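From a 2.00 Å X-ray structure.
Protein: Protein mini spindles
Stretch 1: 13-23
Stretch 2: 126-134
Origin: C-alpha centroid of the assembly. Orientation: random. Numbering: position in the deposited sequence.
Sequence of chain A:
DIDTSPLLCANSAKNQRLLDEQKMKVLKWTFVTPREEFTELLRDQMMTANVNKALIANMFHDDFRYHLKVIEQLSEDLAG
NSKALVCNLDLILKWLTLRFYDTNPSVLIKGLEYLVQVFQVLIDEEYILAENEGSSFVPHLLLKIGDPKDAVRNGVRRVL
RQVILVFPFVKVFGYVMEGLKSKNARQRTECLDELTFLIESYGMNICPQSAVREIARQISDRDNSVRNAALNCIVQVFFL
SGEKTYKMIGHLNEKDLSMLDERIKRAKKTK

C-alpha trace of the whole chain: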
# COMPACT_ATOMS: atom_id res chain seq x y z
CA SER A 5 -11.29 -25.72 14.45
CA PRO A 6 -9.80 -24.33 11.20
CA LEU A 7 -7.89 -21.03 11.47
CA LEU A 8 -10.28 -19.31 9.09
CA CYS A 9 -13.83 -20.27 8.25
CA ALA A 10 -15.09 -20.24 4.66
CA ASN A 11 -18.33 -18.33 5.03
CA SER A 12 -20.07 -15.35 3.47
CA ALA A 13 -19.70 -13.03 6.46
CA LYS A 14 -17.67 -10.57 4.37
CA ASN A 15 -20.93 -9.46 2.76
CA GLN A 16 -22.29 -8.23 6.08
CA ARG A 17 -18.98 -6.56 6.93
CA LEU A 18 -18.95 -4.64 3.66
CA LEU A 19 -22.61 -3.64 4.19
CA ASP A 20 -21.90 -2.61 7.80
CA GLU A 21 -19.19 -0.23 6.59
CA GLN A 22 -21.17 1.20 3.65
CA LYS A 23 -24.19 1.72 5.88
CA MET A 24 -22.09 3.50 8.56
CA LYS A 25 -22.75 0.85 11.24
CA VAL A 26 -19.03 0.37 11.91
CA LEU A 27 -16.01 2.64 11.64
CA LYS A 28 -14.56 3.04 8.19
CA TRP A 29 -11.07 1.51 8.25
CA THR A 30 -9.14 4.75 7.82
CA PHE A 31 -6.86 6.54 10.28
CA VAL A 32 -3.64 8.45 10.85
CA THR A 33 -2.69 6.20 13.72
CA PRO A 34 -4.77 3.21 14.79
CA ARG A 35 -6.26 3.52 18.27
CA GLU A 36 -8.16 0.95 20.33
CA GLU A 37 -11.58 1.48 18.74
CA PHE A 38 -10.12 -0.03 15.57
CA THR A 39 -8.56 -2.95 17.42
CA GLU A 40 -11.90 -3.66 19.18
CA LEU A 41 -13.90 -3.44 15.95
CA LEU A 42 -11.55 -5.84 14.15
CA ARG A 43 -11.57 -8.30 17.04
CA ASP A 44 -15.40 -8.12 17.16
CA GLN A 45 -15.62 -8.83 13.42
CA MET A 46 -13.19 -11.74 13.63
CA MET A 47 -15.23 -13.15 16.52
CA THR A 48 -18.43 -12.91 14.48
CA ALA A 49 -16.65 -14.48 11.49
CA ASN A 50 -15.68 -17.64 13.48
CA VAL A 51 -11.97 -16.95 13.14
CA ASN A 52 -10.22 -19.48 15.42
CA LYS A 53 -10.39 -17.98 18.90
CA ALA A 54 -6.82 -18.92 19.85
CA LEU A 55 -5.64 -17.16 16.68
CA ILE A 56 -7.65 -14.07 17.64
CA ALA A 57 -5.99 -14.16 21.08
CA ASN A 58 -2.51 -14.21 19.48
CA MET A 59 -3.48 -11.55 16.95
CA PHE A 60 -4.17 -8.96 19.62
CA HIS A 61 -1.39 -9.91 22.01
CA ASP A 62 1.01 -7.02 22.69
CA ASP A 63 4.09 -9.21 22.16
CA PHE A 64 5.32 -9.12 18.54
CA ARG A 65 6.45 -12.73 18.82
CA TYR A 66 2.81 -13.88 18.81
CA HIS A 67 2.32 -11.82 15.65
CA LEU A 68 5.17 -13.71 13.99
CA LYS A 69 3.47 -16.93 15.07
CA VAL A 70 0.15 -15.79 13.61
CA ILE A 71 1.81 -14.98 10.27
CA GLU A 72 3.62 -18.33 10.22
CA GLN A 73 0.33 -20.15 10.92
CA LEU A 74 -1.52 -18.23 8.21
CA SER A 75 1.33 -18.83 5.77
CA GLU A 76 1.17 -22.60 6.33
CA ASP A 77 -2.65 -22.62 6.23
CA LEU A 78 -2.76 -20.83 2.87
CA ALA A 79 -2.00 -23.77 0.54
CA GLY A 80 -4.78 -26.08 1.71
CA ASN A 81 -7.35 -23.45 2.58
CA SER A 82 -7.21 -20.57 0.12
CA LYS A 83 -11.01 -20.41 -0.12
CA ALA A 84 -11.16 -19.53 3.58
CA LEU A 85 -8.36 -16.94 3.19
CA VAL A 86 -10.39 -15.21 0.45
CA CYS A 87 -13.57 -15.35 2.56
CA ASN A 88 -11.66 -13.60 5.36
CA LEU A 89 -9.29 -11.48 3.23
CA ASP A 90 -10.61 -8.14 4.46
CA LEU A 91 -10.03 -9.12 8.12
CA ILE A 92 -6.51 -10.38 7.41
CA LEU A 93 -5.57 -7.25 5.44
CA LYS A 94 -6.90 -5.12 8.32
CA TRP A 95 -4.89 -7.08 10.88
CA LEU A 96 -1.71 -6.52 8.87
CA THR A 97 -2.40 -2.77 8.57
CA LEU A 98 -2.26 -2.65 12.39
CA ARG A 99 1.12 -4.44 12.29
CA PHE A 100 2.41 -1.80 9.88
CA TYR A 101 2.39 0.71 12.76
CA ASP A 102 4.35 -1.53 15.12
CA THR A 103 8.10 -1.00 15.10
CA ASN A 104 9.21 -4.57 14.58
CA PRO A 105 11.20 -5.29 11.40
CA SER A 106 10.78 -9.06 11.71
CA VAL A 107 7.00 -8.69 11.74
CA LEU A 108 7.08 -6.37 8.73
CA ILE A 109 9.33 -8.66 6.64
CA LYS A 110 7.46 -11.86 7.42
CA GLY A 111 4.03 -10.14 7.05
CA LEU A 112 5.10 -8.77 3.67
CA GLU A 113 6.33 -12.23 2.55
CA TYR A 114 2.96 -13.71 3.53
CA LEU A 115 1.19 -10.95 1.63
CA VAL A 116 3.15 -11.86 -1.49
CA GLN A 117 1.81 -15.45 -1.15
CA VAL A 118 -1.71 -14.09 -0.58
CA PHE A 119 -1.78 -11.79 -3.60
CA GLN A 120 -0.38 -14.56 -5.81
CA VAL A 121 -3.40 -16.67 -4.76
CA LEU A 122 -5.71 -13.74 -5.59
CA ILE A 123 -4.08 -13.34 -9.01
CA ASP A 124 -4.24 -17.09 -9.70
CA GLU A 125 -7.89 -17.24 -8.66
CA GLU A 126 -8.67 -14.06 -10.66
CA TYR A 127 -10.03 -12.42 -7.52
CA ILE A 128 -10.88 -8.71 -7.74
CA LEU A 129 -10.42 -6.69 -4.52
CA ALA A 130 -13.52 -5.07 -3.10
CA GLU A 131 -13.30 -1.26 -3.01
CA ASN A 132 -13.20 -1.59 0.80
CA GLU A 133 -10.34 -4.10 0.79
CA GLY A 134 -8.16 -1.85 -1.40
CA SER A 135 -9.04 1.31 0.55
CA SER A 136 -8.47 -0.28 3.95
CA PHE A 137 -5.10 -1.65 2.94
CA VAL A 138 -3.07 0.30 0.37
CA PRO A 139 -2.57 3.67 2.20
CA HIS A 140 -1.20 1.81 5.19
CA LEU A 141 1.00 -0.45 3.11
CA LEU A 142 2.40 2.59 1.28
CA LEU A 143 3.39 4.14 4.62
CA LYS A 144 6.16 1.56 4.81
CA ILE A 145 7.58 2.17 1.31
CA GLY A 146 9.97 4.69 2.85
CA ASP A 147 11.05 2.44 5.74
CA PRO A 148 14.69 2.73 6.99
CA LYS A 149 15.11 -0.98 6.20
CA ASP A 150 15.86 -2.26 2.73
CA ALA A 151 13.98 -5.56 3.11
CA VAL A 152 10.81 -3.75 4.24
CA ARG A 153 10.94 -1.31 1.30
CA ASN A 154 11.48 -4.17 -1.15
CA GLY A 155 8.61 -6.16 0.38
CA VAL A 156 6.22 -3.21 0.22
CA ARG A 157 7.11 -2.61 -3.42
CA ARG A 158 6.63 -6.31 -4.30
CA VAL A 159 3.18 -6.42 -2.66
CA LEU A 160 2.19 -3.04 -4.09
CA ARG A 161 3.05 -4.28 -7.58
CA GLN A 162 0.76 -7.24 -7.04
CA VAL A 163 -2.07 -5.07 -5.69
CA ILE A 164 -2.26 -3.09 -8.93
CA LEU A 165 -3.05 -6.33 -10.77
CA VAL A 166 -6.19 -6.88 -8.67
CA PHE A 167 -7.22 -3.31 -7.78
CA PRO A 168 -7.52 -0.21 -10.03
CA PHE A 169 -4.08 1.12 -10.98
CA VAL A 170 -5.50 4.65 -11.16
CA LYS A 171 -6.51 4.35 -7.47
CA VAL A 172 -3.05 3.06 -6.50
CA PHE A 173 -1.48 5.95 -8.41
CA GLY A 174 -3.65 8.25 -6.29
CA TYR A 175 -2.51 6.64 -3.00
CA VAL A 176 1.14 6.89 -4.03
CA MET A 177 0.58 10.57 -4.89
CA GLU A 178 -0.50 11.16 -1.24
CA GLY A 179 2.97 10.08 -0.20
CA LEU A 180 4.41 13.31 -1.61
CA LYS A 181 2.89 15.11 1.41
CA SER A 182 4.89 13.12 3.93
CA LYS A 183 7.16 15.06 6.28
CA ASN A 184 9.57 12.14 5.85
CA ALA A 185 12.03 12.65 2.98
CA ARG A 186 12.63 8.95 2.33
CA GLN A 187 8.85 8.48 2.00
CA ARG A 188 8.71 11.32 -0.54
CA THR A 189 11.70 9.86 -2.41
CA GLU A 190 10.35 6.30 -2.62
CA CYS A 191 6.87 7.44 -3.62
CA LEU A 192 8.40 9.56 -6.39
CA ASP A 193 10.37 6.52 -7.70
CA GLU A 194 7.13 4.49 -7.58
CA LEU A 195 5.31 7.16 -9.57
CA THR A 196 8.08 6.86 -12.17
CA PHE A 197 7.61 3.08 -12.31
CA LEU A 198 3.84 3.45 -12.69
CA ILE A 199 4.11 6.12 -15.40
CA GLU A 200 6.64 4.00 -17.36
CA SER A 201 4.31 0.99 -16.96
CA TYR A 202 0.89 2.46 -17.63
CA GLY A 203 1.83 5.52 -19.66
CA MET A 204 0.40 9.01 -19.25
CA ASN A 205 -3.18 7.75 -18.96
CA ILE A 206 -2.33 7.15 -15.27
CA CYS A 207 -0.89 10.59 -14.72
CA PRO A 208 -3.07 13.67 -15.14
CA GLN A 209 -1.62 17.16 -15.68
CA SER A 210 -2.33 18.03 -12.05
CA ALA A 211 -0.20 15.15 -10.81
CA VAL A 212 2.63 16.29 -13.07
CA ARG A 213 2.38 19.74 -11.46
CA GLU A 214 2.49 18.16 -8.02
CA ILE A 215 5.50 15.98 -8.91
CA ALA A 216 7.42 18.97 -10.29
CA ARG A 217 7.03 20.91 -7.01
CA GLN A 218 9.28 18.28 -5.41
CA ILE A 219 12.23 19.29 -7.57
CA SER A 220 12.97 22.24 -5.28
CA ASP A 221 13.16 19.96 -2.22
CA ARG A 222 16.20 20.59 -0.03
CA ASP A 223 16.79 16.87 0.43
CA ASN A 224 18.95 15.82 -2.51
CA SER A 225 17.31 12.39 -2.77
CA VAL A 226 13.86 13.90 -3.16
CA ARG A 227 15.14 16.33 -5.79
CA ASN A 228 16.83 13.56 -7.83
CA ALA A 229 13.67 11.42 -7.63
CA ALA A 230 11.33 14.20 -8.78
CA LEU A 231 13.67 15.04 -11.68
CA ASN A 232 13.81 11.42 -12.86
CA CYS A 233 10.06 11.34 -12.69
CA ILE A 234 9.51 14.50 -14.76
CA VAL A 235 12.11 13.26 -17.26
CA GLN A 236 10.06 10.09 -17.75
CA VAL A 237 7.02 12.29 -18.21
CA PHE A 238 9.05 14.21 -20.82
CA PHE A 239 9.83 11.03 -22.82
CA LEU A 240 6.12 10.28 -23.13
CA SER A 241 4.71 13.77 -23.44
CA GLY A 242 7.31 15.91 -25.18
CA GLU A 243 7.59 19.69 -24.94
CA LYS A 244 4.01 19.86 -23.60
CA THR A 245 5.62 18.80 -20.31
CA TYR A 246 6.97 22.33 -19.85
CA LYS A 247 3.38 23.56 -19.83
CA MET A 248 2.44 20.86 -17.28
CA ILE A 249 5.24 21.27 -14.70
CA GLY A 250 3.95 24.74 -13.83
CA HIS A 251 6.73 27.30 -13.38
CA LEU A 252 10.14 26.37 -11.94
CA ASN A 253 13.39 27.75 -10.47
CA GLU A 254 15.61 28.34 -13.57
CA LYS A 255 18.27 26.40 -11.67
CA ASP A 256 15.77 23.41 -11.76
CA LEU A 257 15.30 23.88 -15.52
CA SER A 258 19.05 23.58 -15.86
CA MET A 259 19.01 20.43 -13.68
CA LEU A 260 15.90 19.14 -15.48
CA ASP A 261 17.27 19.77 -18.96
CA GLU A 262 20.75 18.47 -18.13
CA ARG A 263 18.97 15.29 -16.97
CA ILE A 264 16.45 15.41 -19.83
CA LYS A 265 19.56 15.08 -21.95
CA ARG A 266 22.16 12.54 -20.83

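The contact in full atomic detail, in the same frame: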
# COMPACT_ATOMS: atom_id res chain seq x y z
N ALA A 13 -19.57 -14.13 5.51
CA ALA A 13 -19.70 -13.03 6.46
C ALA A 13 -19.11 -11.71 5.93
O ALA A 13 -19.45 -10.63 6.42
CB ALA A 13 -19.06 -13.41 7.78
N LYS A 14 -18.25 -11.79 4.93
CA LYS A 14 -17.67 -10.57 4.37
C LYS A 14 -18.76 -9.66 3.82
O LYS A 14 -18.66 -8.43 3.90
CB LYS A 14 -16.63 -10.90 3.27
CG LYS A 14 -15.88 -9.67 2.76
CD LYS A 14 -15.11 -9.97 1.46
CE LYS A 14 -13.88 -10.85 1.72
NZ LYS A 14 -13.20 -11.10 0.41
N ASN A 15 -19.82 -10.25 3.27
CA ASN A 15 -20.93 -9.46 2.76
C ASN A 15 -21.50 -8.53 3.83
O ASN A 15 -21.70 -7.34 3.57
CB ASN A 15 -22.04 -10.36 2.21
CG ASN A 15 -21.62 -11.06 0.94
OD1 ASN A 15 -20.77 -10.56 0.20
ND2 ASN A 15 -22.17 -12.24 0.70
N GLN A 16 -21.71 -9.05 5.03
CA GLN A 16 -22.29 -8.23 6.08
C GLN A 16 -21.29 -7.18 6.55
O GLN A 16 -21.68 -6.07 6.93
CB GLN A 16 -22.75 -9.09 7.27
CG GLN A 16 -23.63 -8.33 8.24
CD GLN A 16 -24.86 -7.73 7.55
OE1 GLN A 16 -25.65 -8.45 6.93
NE2 GLN A 16 -25.01 -6.40 7.63
N ARG A 17 -20.00 -7.51 6.50
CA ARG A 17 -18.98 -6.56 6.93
C ARG A 17 -18.93 -5.38 5.96
O ARG A 17 -18.89 -4.23 6.38
CB ARG A 17 -17.62 -7.24 7.06
CG ARG A 17 -17.57 -8.30 8.18
CD ARG A 17 -16.14 -8.70 8.49
NE ARG A 17 -15.49 -9.38 7.37
CZ ARG A 17 -15.48 -10.70 7.20
NH1 ARG A 17 -16.13 -11.49 8.05
NH2 ARG A 17 -14.85 -11.23 6.16
N LEU A 18 -18.96 -5.69 4.67
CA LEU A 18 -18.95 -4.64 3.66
C LEU A 18 -20.20 -3.77 3.80
O LEU A 18 -20.11 -2.54 3.78
CB LEU A 18 -18.86 -5.24 2.25
CG LEU A 18 -17.59 -6.00 1.84
CD1 LEU A 18 -17.79 -6.72 0.51
CD2 LEU A 18 -16.40 -5.06 1.75
N LEU A 19 -21.36 -4.40 3.97
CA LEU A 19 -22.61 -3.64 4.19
C LEU A 19 -22.55 -2.78 5.45
O LEU A 19 -22.93 -1.60 5.43
CB LEU A 19 -23.81 -4.59 4.26
CG LEU A 19 -24.16 -5.19 2.89
CD1 LEU A 19 -25.21 -6.28 3.04
CD2 LEU A 19 -24.63 -4.10 1.93
N ASP A 20 -22.09 -3.36 6.55
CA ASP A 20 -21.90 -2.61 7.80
C ASP A 20 -21.11 -1.33 7.55
O ASP A 20 -21.49 -0.26 8.03
CB ASP A 20 -21.20 -3.45 8.86
CG ASP A 20 -22.11 -4.50 9.47
OD1 ASP A 20 -23.33 -4.43 9.22
OD2 ASP A 20 -21.59 -5.41 10.17
N GLU A 21 -20.01 -1.42 6.80
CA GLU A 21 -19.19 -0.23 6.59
C GLU A 21 -19.91 0.78 5.70
O GLU A 21 -19.93 1.98 6.01
CB GLU A 21 -17.82 -0.60 5.99
CG GLU A 21 -16.72 0.43 6.29
CD GLU A 21 -15.33 0.03 5.76
OE1 GLU A 21 -15.15 0.05 4.54
OE2 GLU A 21 -14.43 -0.28 6.57
N GLN A 22 -20.48 0.31 4.59
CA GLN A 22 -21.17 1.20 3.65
C GLN A 22 -22.33 1.91 4.35
O GLN A 22 -22.60 3.09 4.11
CB GLN A 22 -21.69 0.43 2.43
CG GLN A 22 -20.58 -0.10 1.50
CD GLN A 22 -19.45 0.89 1.37
OE1 GLN A 22 -18.40 0.74 2.01
NE2 GLN A 22 -19.64 1.91 0.53
N LYS A 23 -23.01 1.18 5.22
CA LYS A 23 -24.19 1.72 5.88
C LYS A 23 -23.85 2.51 7.15
O LYS A 23 -24.75 2.92 7.87
CB LYS A 23 -25.17 0.59 6.22
CG LYS A 23 -25.84 -0.02 5.03
CD LYS A 23 -26.59 -1.27 5.44
CE LYS A 23 -27.79 -1.49 4.56
NZ LYS A 23 -28.83 -0.40 4.78
N GLU A 126 -8.02 -15.18 -9.97
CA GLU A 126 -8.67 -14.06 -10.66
C GLU A 126 -9.62 -13.31 -9.72
O GLU A 126 -10.69 -12.84 -10.12
CB GLU A 126 -9.41 -14.54 -11.92
CG GLU A 126 -8.51 -15.32 -12.87
CD GLU A 126 -9.17 -15.59 -14.21
OE1 GLU A 126 -9.92 -16.58 -14.30
OE2 GLU A 126 -8.93 -14.81 -15.16
N TYR A 127 -9.22 -13.18 -8.46
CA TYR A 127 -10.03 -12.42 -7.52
C TYR A 127 -9.79 -10.93 -7.76
O TYR A 127 -8.68 -10.50 -8.07
CB TYR A 127 -9.71 -12.81 -6.08
CG TYR A 127 -10.47 -12.02 -5.02
CD1 TYR A 127 -11.81 -12.29 -4.75
CD2 TYR A 127 -9.85 -11.00 -4.31
CE1 TYR A 127 -12.53 -11.56 -3.80
CE2 TYR A 127 -10.53 -10.27 -3.33
CZ TYR A 127 -11.88 -10.55 -3.09
OH TYR A 127 -12.57 -9.83 -2.14
N ILE A 128 -10.86 -10.15 -7.62
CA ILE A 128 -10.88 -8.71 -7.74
C ILE A 128 -11.13 -8.10 -6.36
O ILE A 128 -12.15 -8.41 -5.76
CB ILE A 128 -12.01 -8.28 -8.70
CG1 ILE A 128 -11.67 -8.74 -10.11
CG2 ILE A 128 -12.24 -6.78 -8.66
CD1 ILE A 128 -10.35 -8.24 -10.55
N LEU A 129 -10.21 -7.28 -5.84
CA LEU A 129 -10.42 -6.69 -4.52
C LEU A 129 -11.69 -5.84 -4.47
O LEU A 129 -11.96 -5.05 -5.38
CB LEU A 129 -9.25 -5.81 -4.06
CG LEU A 129 -7.85 -6.29 -3.71
CD1 LEU A 129 -7.09 -5.16 -3.01
CD2 LEU A 129 -7.85 -7.53 -2.84
N ALA A 130 -12.45 -6.01 -3.40
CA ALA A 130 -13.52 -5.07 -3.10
C ALA A 130 -12.92 -3.68 -2.93
O ALA A 130 -11.76 -3.54 -2.50
CB ALA A 130 -14.27 -5.49 -1.84
N GLU A 131 -13.69 -2.64 -3.27
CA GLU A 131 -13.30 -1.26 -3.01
C GLU A 131 -12.82 -1.07 -1.55
O GLU A 131 -11.80 -0.42 -1.28
CB GLU A 131 -14.46 -0.31 -3.33
CG GLU A 131 -14.20 1.12 -2.97
CD GLU A 131 -13.01 1.68 -3.74
OE1 GLU A 131 -13.02 1.53 -4.98
OE2 GLU A 131 -12.07 2.23 -3.10
N ASN A 132 -13.53 -1.70 -0.62
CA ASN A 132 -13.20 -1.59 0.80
C ASN A 132 -11.88 -2.27 1.15
O ASN A 132 -11.15 -1.77 1.98
CB ASN A 132 -14.31 -2.18 1.66
CG ASN A 132 -15.66 -1.62 1.29
OD1 ASN A 132 -16.16 -1.82 0.17
ND2 ASN A 132 -16.26 -0.90 2.23
N GLU A 133 -11.60 -3.41 0.52
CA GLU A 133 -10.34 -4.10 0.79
C GLU A 133 -9.15 -3.25 0.34
O GLU A 133 -8.23 -3.01 1.13
CB GLU A 133 -10.33 -5.47 0.13
CG GLU A 133 -11.27 -6.46 0.84
CD GLU A 133 -11.56 -7.71 0.06
OE1 GLU A 133 -11.54 -7.67 -1.20
OE2 GLU A 133 -11.81 -8.75 0.70
N GLY A 134 -9.17 -2.78 -0.90
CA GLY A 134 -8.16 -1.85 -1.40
C GLY A 134 -7.98 -0.61 -0.53
O GLY A 134 -6.86 -0.26 -0.13
O HOH W 1 -12.63 -2.11 5.04
O HOH W 2 -12.67 0.29 3.63

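What holds Asn132 against the helix of stretch 1? Asn132 gives up more surface to the contact than any other residue here, and its CA-to-CB bond points toward the helix. Its amide nitrogen donates twice: ND2 lies 2.7 Å from OE1 of Glu21 and 2.7 Å from OE1 of Gln22, with N-H...acceptor angles of 160° and 158°. Both hydrogens of the amide are therefore used, each on an acceptor from one of two consecutive residues. A water bridges the two sides, lying 2.7 Å from OE1 of Glu21 and 3.0 Å from the backbone O of Asn132.

How does Leu18 fit beside this polar cluster? Its CA-to-CB bond runs sideways, but with chi1 m and chi2 t the end of the chain comes nearer to stretch 2. There CD2 of Leu18 packs 3.5 Å from CG of Asn132 and 4.2 Å from CB of Ala130, an apolar contact with the residue at the N-cap position of the second helix. Leu18 and Asn132 also have the nearest CA atoms across the contact, 7.1 Å apart.

Why does Lys14 reach so far? One turn before Leu18, its CA-to-CB bond points toward stretch 2, and the long side chain carries its charge to a pair of oxygens. NZ of Lys14 forms a salt bridge with OE2 of Glu133 at 2.7 Å and donates a hydrogen bond to OH of Tyr127 at 2.9 Å.

What keeps those two partners in place? Within stretch 2, OH of Tyr127 donates to OE1 of Glu133 at 2.6 Å, and the backbone N of Ala130 donates to the same OE1 of Glu133 at 2.9 Å. The carboxylate thus joins the loop to the first turn of its helix through one oxygen while the other receives the lysine.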